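PDB 4ALF: PHOX from Pseudomonas fluorescens, which hydrolyses phosphate monoesters as an alkaline phosphatase, carrying bound calcium ions and an oxo-bridged diiron centre. Local coordinates for residues A[490-495]-A[534-539]; A[379-384]-A[417-422]; A[345-350]-A[440-445]; A[183-188]-A[307-312]. All coordinates share one frame; numbering follows the deposited sequence. Where two conformers were deposited one is given.

How the interactions relate
Followed from the N terminus, the chain first closes a loop at interaction 4, where the hairpin turn 183-188 meets the surface loop 307-312 after 118 intervening residues. Interaction 3 opens next, at 345-350, and closes at 440-445, pairing two neighbouring strands of the nine-stranded antiparallel sheet. Inside that loop nests interaction 2, 379-384 with 417-422, which fastens the approach to the edge strand 386-391 onto a long strand connection; the nearest atoms of interactions 2 and 3 are about 5 Å apart. Interaction 1 follows in series, packing 490-495 against 534-539 from two four-stranded sheets beside the calcium cluster. No loops cross: one nests and the others lie in series, within a family assigned to the beta-propeller clan.

Interaction 1: A[490-495]-A[534-539]; sequences WILTDG and TGISFS. With CA (calcium ion), chain E; CA (calcium ion), chain F.
Ile536 extends CG1 anti to its backbone N (chi1 -176°), a rotation that carries CD1 against Trp490, while Trp490 and Phe538 both swing CG away from the carbonyl carbon, which lets their rings meet. CD1 of Ile536 reaches CB of Trp490 at 3.6 Å, the two side chains crossing at about a right angle. The tip of the Phe538 ring, CZ, lies 3.4 Å from NE1 of Trp490, over one indole face and displaced toward its rim; with planes 50° apart, the pair is oblique. NE1 is hydrogen-bonded to Asp484 OD2. Farther along, CD2 of Leu492 settles 3.7 Å from CA of Thr534 and 3.6 Å from O of Gly535. The strands run nearly antiparallel, their short-segment axes 7.7 Å apart at closest, and share no hydrogen bond: they belong to separate four-stranded sheets packed face against face, consistent with adjacent blades of a beta-propeller. Leu545 of strand 544-550 touches Trp490, Ile536 and Phe538. Where strand 490-493 ends, Asp494 OD2 bridges two calcium ions, 2.4 Å from the one in chain F; Glu387 and Asp479 join it at one ion, Glu532 at the other. Apolar and aromatic side chains thus join the sheets beside a site built from carboxylates and water.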
loop_
_atom_site.group_PDB
_atom_site.type_symbol
_atom_site.label_atom_id
_atom_site.label_comp_id
_atom_site.label_asym_id
_atom_site.label_seq_id
_atom_site.Cartn_x
_atom_site.Cartn_y
_atom_site.Cartn_z
ATOM N N TRP A 490 13.439 -6.541 -0.166
ATOM C CA TRP A 490 13.447 -5.479 -1.147
ATOM C C TRP A 490 12.746 -4.286 -0.556
ATOM O O TRP A 490 11.641 -4.407 -0.014
ATOM C CB TRP A 490 12.744 -5.979 -2.442
ATOM C CG TRP A 490 13.463 -7.154 -3.061
ATOM C CD1 TRP A 490 13.291 -8.505 -2.797
ATOM C CD2 TRP A 490 14.530 -7.086 -4.040
ATOM N NE1 TRP A 490 14.134 -9.260 -3.541
ATOM C CE2 TRP A 490 14.913 -8.458 -4.316
ATOM C CE3 TRP A 490 15.161 -6.064 -4.706
ATOM C CZ2 TRP A 490 15.896 -8.772 -5.240
ATOM C CZ3 TRP A 490 16.153 -6.385 -5.618
ATOM C CH2 TRP A 490 16.510 -7.699 -5.883
ATOM N N ILE A 491 13.367 -3.123 -0.672
ATOM C CA ILE A 491 12.918 -1.889 -0.039
ATOM C C ILE A 491 12.664 -0.887 -1.177
ATOM O O ILE A 491 13.577 -0.590 -1.979
ATOM C CB ILE A 491 14.032 -1.353 0.894
ATOM C CG1 ILE A 491 14.370 -2.336 2.031
ATOM C CG2 ILE A 491 13.617 -0.013 1.470
ATOM C CD1 ILE A 491 15.704 -2.052 2.703
ATOM N N LEU A 492 11.479 -0.316 -1.220
ATOM C CA LEU A 492 11.076 0.598 -2.276
ATOM C C LEU A 492 10.845 1.975 -1.680
ATOM O O LEU A 492 10.308 2.076 -0.566
ATOM C CB LEU A 492 9.785 0.093 -2.906
ATOM C CG LEU A 492 9.867 -1.187 -3.743
ATOM C CD1 LEU A 492 10.149 -2.433 -2.932
ATOM C CD2 LEU A 492 8.555 -1.396 -4.492
ATOM N N THR A 493 11.250 3.039 -2.366
ATOM C CA THR A 493 11.164 4.352 -1.745
ATOM C C THR A 493 10.138 5.291 -2.373
ATOM O O THR A 493 9.894 5.317 -3.586
ATOM C CB THR A 493 12.543 5.073 -1.616
ATOM O OG1 THR A 493 12.966 5.661 -2.869
ATOM C CG2 THR A 493 13.606 4.097 -1.150
ATOM N N ASP A 494 9.588 6.152 -1.531
ATOM C CA ASP A 494 8.640 7.190 -1.898
ATOM C C ASP A 494 8.998 8.442 -1.115
ATOM O O ASP A 494 8.282 8.869 -0.217
ATOM C CB ASP A 494 7.206 6.783 -1.558
ATOM C CG ASP A 494 6.209 7.887 -1.789
ATOM O OD1 ASP A 494 6.478 8.783 -2.612
ATOM O OD2 ASP A 494 5.126 7.909 -1.148
ATOM N N GLY A 495 10.120 9.044 -1.464
ATOM C CA GLY A 495 10.648 10.156 -0.716
ATOM C C GLY A 495 10.886 11.357 -1.578
ATOM O O GLY A 495 10.468 11.450 -2.729
ATOM N N THR A 534 6.946 1.614 -6.366
ATOM C CA THR A 534 5.929 1.007 -5.494
ATOM C C THR A 534 5.326 -0.177 -6.205
ATOM O O THR A 534 5.196 -0.167 -7.426
ATOM C CB THR A 534 4.904 2.078 -5.092
ATOM O OG1 THR A 534 4.051 1.542 -4.078
ATOM C CG2 THR A 534 4.117 2.624 -6.287
ATOM N N GLY A 535 4.956 -1.197 -5.439
ATOM C CA GLY A 535 4.445 -2.430 -5.996
ATOM C C GLY A 535 5.573 -3.371 -6.301
ATOM O O GLY A 535 6.525 -3.007 -7.009
ATOM N N ILE A 536 5.471 -4.586 -5.801
ATOM C CA ILE A 536 6.456 -5.601 -6.095
ATOM C C ILE A 536 5.831 -6.990 -6.119
ATOM O O ILE A 536 5.008 -7.328 -5.259
ATOM C CB ILE A 536 7.669 -5.527 -5.114
ATOM C CG1 ILE A 536 8.755 -6.545 -5.519
ATOM C CG2 ILE A 536 7.256 -5.695 -3.654
ATOM C CD1 ILE A 536 10.078 -6.420 -4.796
ATOM N N SER A 537 6.192 -7.782 -7.124
ATOM C CA SER A 537 5.817 -9.193 -7.201
ATOM C C SER A 537 6.901 -9.923 -7.955
ATOM O O SER A 537 7.607 -9.320 -8.754
ATOM C CB SER A 537 4.518 -9.412 -7.976
ATOM O OG SER A 537 3.434 -8.708 -7.428
ATOM N N PHE A 538 6.994 -11.224 -7.757
ATOM C CA PHE A 538 7.970 -12.033 -8.456
ATOM C C PHE A 538 7.255 -13.076 -9.285
ATOM O O PHE A 538 6.194 -13.572 -8.881
ATOM C CB PHE A 538 8.907 -12.729 -7.478
ATOM C CG PHE A 538 9.886 -11.805 -6.845
ATOM C CD1 PHE A 538 9.536 -11.054 -5.723
ATOM C CD2 PHE A 538 11.155 -11.642 -7.405
ATOM C CE1 PHE A 538 10.442 -10.167 -5.170
ATOM C CE2 PHE A 538 12.070 -10.767 -6.846
ATOM C CZ PHE A 538 11.697 -10.018 -5.737
ATOM N N SER A 539 7.823 -13.439 -10.443
ATOM C CA SER A 539 7.387 -14.657 -11.117
ATOM C C SER A 539 7.649 -15.828 -10.178
ATOM O O SER A 539 8.515 -15.737 -9.300
ATOM C CB SER A 539 8.152 -14.852 -12.416
ATOM O OG SER A 539 9.541 -14.920 -12.153
HETATM CA CA CA E . 4.511 6.897 0.995
HETATM CA CA CA F . 3.101 8.228 -2.404
HETATM O O HOH W 1 6.583 7.702 1.709
HETATM O O HOH W 2 4.226 10.467 -2.267
HETATM O O HOH W 3 3.832 9.316 1.163
HETATM O O HOH W 4 1.657 9.926 -3.566
HETATM O O HOH W 5 1.529 6.917 -3.601
#

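Interaction 2: A[379-384]-A[417-422]; sequences GATRMD and GPNPRE
Asn419 and Asp384 present flat groups to each other, amide and carboxylate planes 54° apart: OD1 of Asn419 sits over one carboxylate face, 3.1 Å from CG of Asp384 and equally far from its two oxygens. The same OD1 accepts the backbone N-H of Asp384 (2.9 Å), which comes from above the amide plane, 47° out of it. At the other end of the amide, ND2 of Asn419 points almost straight at SD of Met383, a weak hydrogen bond of 3.6 Å. That sulfur is within reach because the methionine chain folds at both chi2 (-61°) and chi3, a curl that also lays CE 3.8 Å from CG of Pro418. A water links Asp384 OD2 (2.7 Å) to Arg421 N (2.8 Å). Thus the loop between strands 398-402 and 428-434 is pinned to the lead-in of edge strand 386-391 in the nine-stranded sheet. Arg408 makes a salt bridge to Asp384 OD1, which Asn405 also grips, while Asn424 and Gln428 donate to OD2. With so many donors round it, the buried carboxylate probably stays ionised, and they may offset the closeness of the amide oxygen; Asn419 engages the lead-in through both amide ends, firmly at OD1, weakly at ND2.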
loop_
_atom_site.group_PDB
_atom_site.type_symbol
_atom_site.label_atom_id
_atom_site.label_comp_id
_atom_site.label_asym_id
_atom_site.label_seq_id
_atom_site.Cartn_x
_atom_site.Cartn_y
_atom_site.Cartn_z
ATOM N N GLY A 379 -4.557 2.979 24.428
ATOM C CA GLY A 379 -3.189 3.444 24.575
ATOM C C GLY A 379 -2.178 2.871 23.583
ATOM O O GLY A 379 -1.022 2.554 23.917
ATOM N N ALA A 380 -2.613 2.693 22.341
ATOM C CA ALA A 380 -1.693 2.344 21.257
ATOM C C ALA A 380 -0.620 3.419 21.115
ATOM O O ALA A 380 -0.826 4.599 21.430
ATOM C CB ALA A 380 -2.450 2.196 19.949
ATOM N N THR A 381 0.545 3.002 20.632
ATOM C CA THR A 381 1.679 3.920 20.435
ATOM C C THR A 381 1.542 4.642 19.097
ATOM O O THR A 381 1.481 3.968 18.027
ATOM C CB THR A 381 2.988 3.131 20.422
ATOM O OG1 THR A 381 3.117 2.408 21.649
ATOM C CG2 THR A 381 4.180 4.068 20.199
ATOM N N ARG A 382 1.578 5.968 19.128
ATOM C CA ARG A 382 1.552 6.791 17.917
ATOM C C ARG A 382 2.844 6.573 17.122
ATOM O O ARG A 382 3.954 6.709 17.678
ATOM C CB ARG A 382 1.383 8.253 18.299
ATOM C CG ARG A 382 0.064 8.488 19.006
ATOM C CD ARG A 382 -0.240 9.950 19.230
ATOM N NE ARG A 382 -0.651 10.607 17.997
ATOM C CZ ARG A 382 -0.912 11.901 17.882
ATOM N NH1 ARG A 382 -0.733 12.715 18.927
ATOM N NH2 ARG A 382 -1.318 12.373 16.709
ATOM N N MET A 383 2.725 6.304 15.819
ATOM C CA MET A 383 3.877 5.894 15.009
ATOM C C MET A 383 4.188 6.866 13.872
ATOM O O MET A 383 3.332 7.630 13.439
ATOM C CB MET A 383 3.647 4.516 14.394
ATOM C CG MET A 383 3.330 3.422 15.399
ATOM S SD MET A 383 4.624 3.110 16.617
ATOM C CE MET A 383 5.871 2.349 15.574
ATOM N N ASP A 384 5.440 6.799 13.414
ATOM C CA ASP A 384 5.898 7.608 12.279
ATOM C C ASP A 384 5.458 7.037 10.927
ATOM O O ASP A 384 6.294 6.537 10.163
ATOM C CB ASP A 384 7.434 7.694 12.294
ATOM C CG ASP A 384 7.999 8.601 13.381
ATOM O OD1 ASP A 384 7.231 9.265 14.119
ATOM O OD2 ASP A 384 9.232 8.651 13.431
ATOM N N GLY A 417 11.663 5.244 21.676
ATOM C CA GLY A 417 11.448 3.899 21.150
ATOM C C GLY A 417 11.668 3.780 19.651
ATOM O O GLY A 417 12.725 4.164 19.145
ATOM N N PRO A 418 10.672 3.242 18.917
ATOM C CA PRO A 418 10.865 3.042 17.464
ATOM C C PRO A 418 10.676 4.309 16.635
ATOM O O PRO A 418 10.771 4.241 15.406
ATOM C CB PRO A 418 9.822 1.961 17.128
ATOM C CG PRO A 418 8.719 2.168 18.126
ATOM C CD PRO A 418 9.412 2.619 19.385
ATOM N N ASN A 419 10.448 5.446 17.290
ATOM C CA ASN A 419 10.310 6.760 16.655
ATOM C C ASN A 419 11.322 7.722 17.304
ATOM O O ASN A 419 10.945 8.607 18.095
ATOM C CB ASN A 419 8.879 7.280 16.824
ATOM C CG ASN A 419 7.844 6.284 16.339
ATOM O OD1 ASN A 419 7.700 6.078 15.133
ATOM N ND2 ASN A 419 7.096 5.689 17.267
ATOM N N PRO A 420 12.627 7.536 16.991
ATOM C CA PRO A 420 13.649 8.162 17.837
ATOM C C PRO A 420 14.068 9.575 17.497
ATOM O O PRO A 420 14.939 10.085 18.211
ATOM C CB PRO A 420 14.829 7.222 17.645
ATOM C CG PRO A 420 14.689 6.801 16.190
ATOM C CD PRO A 420 13.226 6.496 16.126
ATOM N N ARG A 421 13.507 10.211 16.468
ATOM C CA ARG A 421 13.967 11.546 16.035
ATOM C C ARG A 421 12.831 12.529 15.850
ATOM O O ARG A 421 11.862 12.232 15.150
ATOM C CB ARG A 421 14.754 11.456 14.709
ATOM C CG ARG A 421 16.051 10.677 14.801
ATOM C CD ARG A 421 16.748 10.542 13.450
ATOM N NE ARG A 421 15.928 9.821 12.480
ATOM C CZ ARG A 421 16.348 9.412 11.282
ATOM N NH1 ARG A 421 17.603 9.649 10.901
ATOM N NH2 ARG A 421 15.511 8.761 10.468
ATOM N N GLU A 422 12.970 13.720 16.418
ATOM C CA GLU A 422 12.058 14.807 16.126
ATOM C C GLU A 422 12.183 15.179 14.646
ATOM O O GLU A 422 13.255 14.977 14.049
ATOM C CB GLU A 422 12.405 16.029 16.981
ATOM C CG GLU A 422 13.719 16.700 16.580
ATOM C CD GLU A 422 13.963 18.023 17.272
ATOM O OE1 GLU A 422 13.139 18.416 18.128
ATOM O OE2 GLU A 422 14.986 18.677 16.948
HETATM O O HOH W 6 11.451 9.601 14.618
#

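Interaction 3: A[345-350]-A[440-445]; sequences WIELTH and ASKTFA. With EDO (1,2-ethanediol), chain P.
Trp345, Lys442 and Phe444 carry this contact. The backbone N of Trp345 donates to O of Lys442 at 2.8 Å, a nearly straight bond, and the indole then leans over the second segment. CE2 of Phe444 lies 3.5 Å above one face of that indole, offset toward its rim, while CD1 of Trp345 comes in at the edge of the phenyl ring. The ring centroids, taking the five-membered ring of Trp345, are 5.0 Å apart and the planes 54° from each other, an oblique pair. Phe444 achieves this with CG tucked between its backbone N and carbonyl carbon (chi1 55°), turning the ring back toward the neighbouring strand. Lys300 adds a cation-pi contact to the indole. Lys442 goes the other way, extended along the surface toward Glu347; NZ stops 4.2 Å from OE1 of Glu347, beyond a salt bridge. A water bridges the two charges, 2.7 Å from Glu347 OE1 and 2.6 Å from Lys442 NZ, and so does an ethanediol, probably from the crystallisation liquor. Lys352 pairs with Glu347 through OE2. The intervening chain, supplying strands 386-391, 398-402 and 428-434, returns as strand 443-451 beside 340-347, antiparallel neighbours inside the nine-stranded sheet of a beta-propeller-clan protein.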
loop_
_atom_site.group_PDB
_atom_site.type_symbol
_atom_site.label_atom_id
_atom_site.label_comp_id
_atom_site.label_asym_id
_atom_site.label_seq_id
_atom_site.Cartn_x
_atom_site.Cartn_y
_atom_site.Cartn_z
ATOM N N TRP A 345 0.376 -6.501 21.746
ATOM C CA TRP A 345 -0.891 -6.357 21.039
ATOM C C TRP A 345 -1.988 -6.216 22.059
ATOM O O TRP A 345 -2.083 -7.043 22.971
ATOM C CB TRP A 345 -1.145 -7.592 20.147
ATOM C CG TRP A 345 -0.107 -7.735 19.068
ATOM C CD1 TRP A 345 0.918 -8.675 18.967
ATOM C CD2 TRP A 345 0.082 -6.842 17.934
ATOM N NE1 TRP A 345 1.676 -8.442 17.848
ATOM C CE2 TRP A 345 1.235 -7.331 17.214
ATOM C CE3 TRP A 345 -0.579 -5.705 17.474
ATOM C CZ2 TRP A 345 1.694 -6.698 16.056
ATOM C CZ3 TRP A 345 -0.119 -5.086 16.297
ATOM C CH2 TRP A 345 0.997 -5.573 15.619
ATOM N N ILE A 346 -2.839 -5.216 21.862
ATOM C CA ILE A 346 -3.947 -4.906 22.775
ATOM C C ILE A 346 -5.247 -5.037 22.006
ATOM O O ILE A 346 -5.384 -4.450 20.927
ATOM C CB ILE A 346 -3.794 -3.494 23.364
ATOM C CG1 ILE A 346 -2.430 -3.361 24.050
ATOM C CG2 ILE A 346 -4.933 -3.152 24.326
ATOM C CD1 ILE A 346 -2.138 -1.952 24.503
ATOM N N GLU A 347 -6.188 -5.785 22.566
ATOM C CA GLU A 347 -7.428 -6.112 21.890
ATOM C C GLU A 347 -8.427 -4.966 21.783
ATOM O O GLU A 347 -8.760 -4.311 22.772
ATOM C CB GLU A 347 -8.058 -7.307 22.605
ATOM C CG GLU A 347 -9.290 -7.833 21.914
ATOM C CD GLU A 347 -9.809 -9.108 22.543
ATOM O OE1 GLU A 347 -9.045 -9.814 23.241
ATOM O OE2 GLU A 347 -10.994 -9.407 22.338
ATOM N N LEU A 348 -8.931 -4.757 20.575
ATOM C CA LEU A 348 -9.982 -3.782 20.307
ATOM C C LEU A 348 -11.340 -4.468 20.233
ATOM O O LEU A 348 -11.871 -4.758 19.152
ATOM C CB LEU A 348 -9.691 -3.045 18.994
ATOM C CG LEU A 348 -8.351 -2.293 18.939
ATOM C CD1 LEU A 348 -8.197 -1.562 17.611
ATOM C CD2 LEU A 348 -8.220 -1.289 20.082
ATOM N N THR A 349 -11.873 -4.771 21.411
ATOM C CA THR A 349 -13.178 -5.403 21.543
ATOM C C THR A 349 -14.022 -4.629 22.555
ATOM O O THR A 349 -13.541 -4.315 23.654
ATOM C CB THR A 349 -13.026 -6.855 22.007
ATOM O OG1 THR A 349 -12.426 -7.619 20.956
ATOM C CG2 THR A 349 -14.392 -7.476 22.373
ATOM N N HIS A 350 -15.262 -4.336 22.190
ATOM C CA HIS A 350 -16.227 -3.730 23.083
ATOM C C HIS A 350 -16.354 -4.552 24.349
ATOM O O HIS A 350 -16.578 -5.755 24.316
ATOM C CB HIS A 350 -17.572 -3.624 22.382
ATOM C CG HIS A 350 -18.581 -2.852 23.167
ATOM N ND1 HIS A 350 -19.366 -3.430 24.099
ATOM C CD2 HIS A 350 -18.860 -1.500 23.200
ATOM C CE1 HIS A 350 -20.134 -2.485 24.670
ATOM N NE2 HIS A 350 -19.825 -1.306 24.118
ATOM N N ALA A 440 0.388 -16.106 17.116
ATOM C CA ALA A 440 -0.683 -15.900 18.096
ATOM C C ALA A 440 -0.221 -15.103 19.323
ATOM O O ALA A 440 -1.061 -14.628 20.080
ATOM C CB ALA A 440 -1.228 -17.238 18.592
ATOM N N SER A 441 1.085 -14.979 19.543
ATOM C CA SER A 441 1.578 -14.326 20.755
ATOM C C SER A 441 1.131 -12.879 20.819
ATOM O O SER A 441 1.049 -12.201 19.800
ATOM C CB SER A 441 3.093 -14.404 20.815
ATOM O OG SER A 441 3.497 -15.741 20.959
ATOM N N LYS A 442 0.844 -12.405 22.039
ATOM C CA LYS A 442 0.442 -11.022 22.268
ATOM C C LYS A 442 1.629 -10.105 22.622
ATOM O O LYS A 442 1.435 -8.902 22.807
ATOM C CB LYS A 442 -0.641 -10.946 23.346
ATOM C CG LYS A 442 -1.928 -11.633 22.902
ATOM C CD LYS A 442 -3.024 -11.531 23.948
ATOM C CE LYS A 442 -4.289 -12.202 23.432
ATOM N NZ LYS A 442 -5.499 -11.893 24.247
ATOM N N THR A 443 2.845 -10.655 22.662
ATOM C CA THR A 443 4.044 -9.854 22.874
ATOM C C THR A 443 5.106 -10.184 21.837
ATOM O O THR A 443 5.112 -11.249 21.200
ATOM C CB THR A 443 4.662 -9.992 24.287
ATOM O OG1 THR A 443 5.284 -11.274 24.409
ATOM C CG2 THR A 443 3.619 -9.787 25.372
ATOM N N PHE A 444 6.009 -9.236 21.679
ATOM C CA PHE A 444 7.091 -9.350 20.710
ATOM C C PHE A 444 8.302 -8.544 21.124
ATOM O O PHE A 444 8.202 -7.623 21.932
ATOM C CB PHE A 444 6.615 -8.919 19.299
ATOM C CG PHE A 444 6.007 -7.540 19.257
ATOM C CD1 PHE A 444 6.803 -6.423 19.189
ATOM C CD2 PHE A 444 4.626 -7.358 19.299
ATOM C CE1 PHE A 444 6.245 -5.158 19.169
ATOM C CE2 PHE A 444 4.054 -6.107 19.251
ATOM C CZ PHE A 444 4.860 -5.010 19.185
ATOM N N ALA A 445 9.458 -8.909 20.576
ATOM C CA ALA A 445 10.676 -8.097 20.639
ATOM C C ALA A 445 10.785 -7.266 19.368
ATOM O O ALA A 445 10.550 -7.802 18.284
ATOM C CB ALA A 445 11.896 -8.980 20.747
HETATM C C1 EDO P . -9.239 -12.734 23.149
HETATM O O1 EDO P . -7.956 -12.276 22.703
HETATM C C2 EDO P . -10.274 -12.480 22.055
HETATM O O2 EDO P . -10.942 -13.667 21.637
HETATM O O HOH W 7 -6.918 -9.827 24.888
#

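Interaction 4: A[183-188]-A[307-312]; sequences KTPWGT and INHRNA
Trp186, in a type I turn from Thr184 to Gly187, brings its CA within 4.6 Å of CA of Ala312, the closest CA pair of two irregular segments that share no direct hydrogen bond. CB of Trp186 touches O of Ala312 at 3.7 Å. A chi1 of 51° folds the indole back over its own turn, CB of Thr184 standing 3.5 Å above the ring centre, and leaves the far corner CZ3 4.1 Å from CG1 of Ile307. NE1 of Trp186 is hydrogen-bonded to Glu251. The turn joins strands 178-183 and 189-193 of a hairpin, its neck closed by Thr184 N to Thr188 O (3.0 Å); facing it is the connection from strand 296-303 to 322-329, bent by an Asx turn in which Asn308 OD1 accepts from N of Arg310 at 3.1 Å, in the carbonyl plane. Pro185 faces the connection: CB is 3.9 Å from CE1 of His309, and CG meets CD1 of Ile307 from across. CG2 of Ile307 also lies over a face of the imidazole, whose NE2 is hydrogen-bonded to Glu279. One water joins O of Pro185 to ND1 of His309 at the imidazole edge, and another spans O of Trp186 and, weakly, O of Ala312.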
loop_
_atom_site.group_PDB
_atom_site.type_symbol
_atom_site.label_atom_id
_atom_site.label_comp_id
_atom_site.label_asym_id
_atom_site.label_seq_id
_atom_site.Cartn_x
_atom_site.Cartn_y
_atom_site.Cartn_z
ATOM N N LYS A 183 -1.910 -11.052 -0.235
ATOM C CA LYS A 183 -2.215 -12.258 -1.003
ATOM C C LYS A 183 -2.524 -13.352 0.003
ATOM O O LYS A 183 -1.727 -13.611 0.905
ATOM C CB LYS A 183 -0.997 -12.661 -1.842
ATOM C CG LYS A 183 -1.194 -13.946 -2.631
ATOM C CD LYS A 183 -0.033 -14.278 -3.564
ATOM C CE LYS A 183 -0.338 -15.563 -4.320
ATOM N NZ LYS A 183 0.800 -16.042 -5.138
ATOM N N THR A 184 -3.678 -13.985 -0.103
ATOM C CA THR A 184 -4.046 -14.982 0.904
ATOM C C THR A 184 -3.664 -16.385 0.463
ATOM O O THR A 184 -3.534 -16.652 -0.736
ATOM C CB THR A 184 -5.546 -14.946 1.206
ATOM O OG1 THR A 184 -6.214 -15.538 0.102
ATOM C CG2 THR A 184 -6.048 -13.545 1.422
ATOM N N PRO A 185 -3.526 -17.300 1.424
ATOM C CA PRO A 185 -3.242 -18.689 1.060
ATOM C C PRO A 185 -4.475 -19.467 0.616
ATOM O O PRO A 185 -4.388 -20.679 0.444
ATOM C CB PRO A 185 -2.659 -19.276 2.350
ATOM C CG PRO A 185 -3.189 -18.423 3.425
ATOM C CD PRO A 185 -3.301 -17.044 2.859
ATOM N N TRP A 186 -5.611 -18.797 0.439
ATOM C CA TRP A 186 -6.787 -19.396 -0.193
ATOM C C TRP A 186 -7.082 -18.749 -1.536
ATOM O O TRP A 186 -8.225 -18.740 -2.007
ATOM C CB TRP A 186 -8.007 -19.397 0.747
ATOM C CG TRP A 186 -8.338 -18.071 1.386
ATOM C CD1 TRP A 186 -9.243 -17.118 0.939
ATOM C CD2 TRP A 186 -7.763 -17.508 2.611
ATOM N NE1 TRP A 186 -9.240 -16.020 1.751
ATOM C CE2 TRP A 186 -8.398 -16.204 2.798
ATOM C CE3 TRP A 186 -6.835 -17.944 3.541
ATOM C CZ2 TRP A 186 -8.066 -15.376 3.856
ATOM C CZ3 TRP A 186 -6.517 -17.110 4.605
ATOM C CH2 TRP A 186 -7.119 -15.864 4.758
ATOM N N GLY A 187 -6.047 -18.180 -2.168
ATOM C CA GLY A 187 -6.139 -17.780 -3.564
ATOM C C GLY A 187 -6.875 -16.482 -3.835
ATOM O O GLY A 187 -7.420 -16.302 -4.931
ATOM N N THR A 188 -6.888 -15.573 -2.862
ATOM C CA THR A 188 -7.530 -14.289 -3.071
ATOM C C THR A 188 -6.591 -13.128 -2.816
ATOM O O THR A 188 -5.470 -13.302 -2.347
ATOM C CB THR A 188 -8.802 -14.144 -2.226
ATOM O OG1 THR A 188 -8.424 -14.143 -0.838
ATOM C CG2 THR A 188 -9.801 -15.266 -2.516
ATOM N N ILE A 307 -7.224 -21.847 8.953
ATOM C CA ILE A 307 -7.077 -21.880 7.508
ATOM C C ILE A 307 -7.152 -23.323 7.032
ATOM O O ILE A 307 -6.509 -24.217 7.580
ATOM C CB ILE A 307 -5.733 -21.302 7.079
ATOM C CG1 ILE A 307 -5.618 -19.843 7.515
ATOM C CG2 ILE A 307 -5.569 -21.417 5.568
ATOM C CD1 ILE A 307 -4.220 -19.309 7.384
ATOM N N ASN A 308 -7.986 -23.564 6.037
ATOM C CA ASN A 308 -8.003 -24.837 5.347
ATOM C C ASN A 308 -7.184 -24.713 4.066
ATOM O O ASN A 308 -7.639 -24.114 3.070
ATOM C CB ASN A 308 -9.432 -25.212 5.030
ATOM C CG ASN A 308 -9.523 -26.594 4.473
ATOM O OD1 ASN A 308 -8.600 -27.049 3.798
ATOM N ND2 ASN A 308 -10.597 -27.292 4.799
ATOM N N HIS A 309 -5.963 -25.228 4.072
ATOM C CA HIS A 309 -5.042 -25.022 2.965
ATOM C C HIS A 309 -5.368 -25.865 1.774
ATOM O O HIS A 309 -4.973 -25.538 0.646
ATOM C CB HIS A 309 -3.598 -25.283 3.386
ATOM C CG HIS A 309 -2.974 -24.167 4.187
ATOM N ND1 HIS A 309 -2.323 -23.124 3.625
ATOM C CD2 HIS A 309 -2.898 -23.993 5.545
ATOM C CE1 HIS A 309 -1.859 -22.324 4.605
ATOM N NE2 HIS A 309 -2.223 -22.861 5.781
ATOM N N ARG A 310 -6.120 -26.942 1.960
ATOM C CA ARG A 310 -6.382 -27.871 0.846
ATOM C C ARG A 310 -7.769 -27.690 0.249
ATOM O O ARG A 310 -8.065 -28.313 -0.776
ATOM C CB ARG A 310 -6.205 -29.321 1.277
ATOM C CG ARG A 310 -4.762 -29.769 1.378
ATOM C CD ARG A 310 -4.325 -29.875 2.795
ATOM N NE ARG A 310 -2.938 -30.252 2.951
ATOM C CZ ARG A 310 -2.149 -29.744 3.889
ATOM N NH1 ARG A 310 -2.614 -28.842 4.754
ATOM N NH2 ARG A 310 -0.893 -30.115 3.967
ATOM N N ASN A 311 -8.610 -26.861 0.863
ATOM C CA ASN A 311 -9.943 -26.572 0.364
ATOM C C ASN A 311 -10.096 -25.051 0.368
ATOM O O ASN A 311 -10.608 -24.476 1.327
ATOM C CB ASN A 311 -11.018 -27.231 1.233
ATOM C CG ASN A 311 -12.388 -27.138 0.612
ATOM O OD1 ASN A 311 -12.569 -26.475 -0.409
ATOM N ND2 ASN A 311 -13.360 -27.812 1.215
ATOM N N ALA A 312 -9.679 -24.403 -0.715
ATOM C CA ALA A 312 -9.640 -22.934 -0.741
ATOM C C ALA A 312 -10.992 -22.316 -0.408
ATOM O O ALA A 312 -11.072 -21.376 0.376
ATOM C CB ALA A 312 -9.164 -22.439 -2.101
HETATM O O HOH W 8 -6.530 -22.716 0.527
HETATM O O HOH W 9 -1.919 -22.667 1.030
HETATM O O HOH W 10 -11.088 -19.191 -2.077
#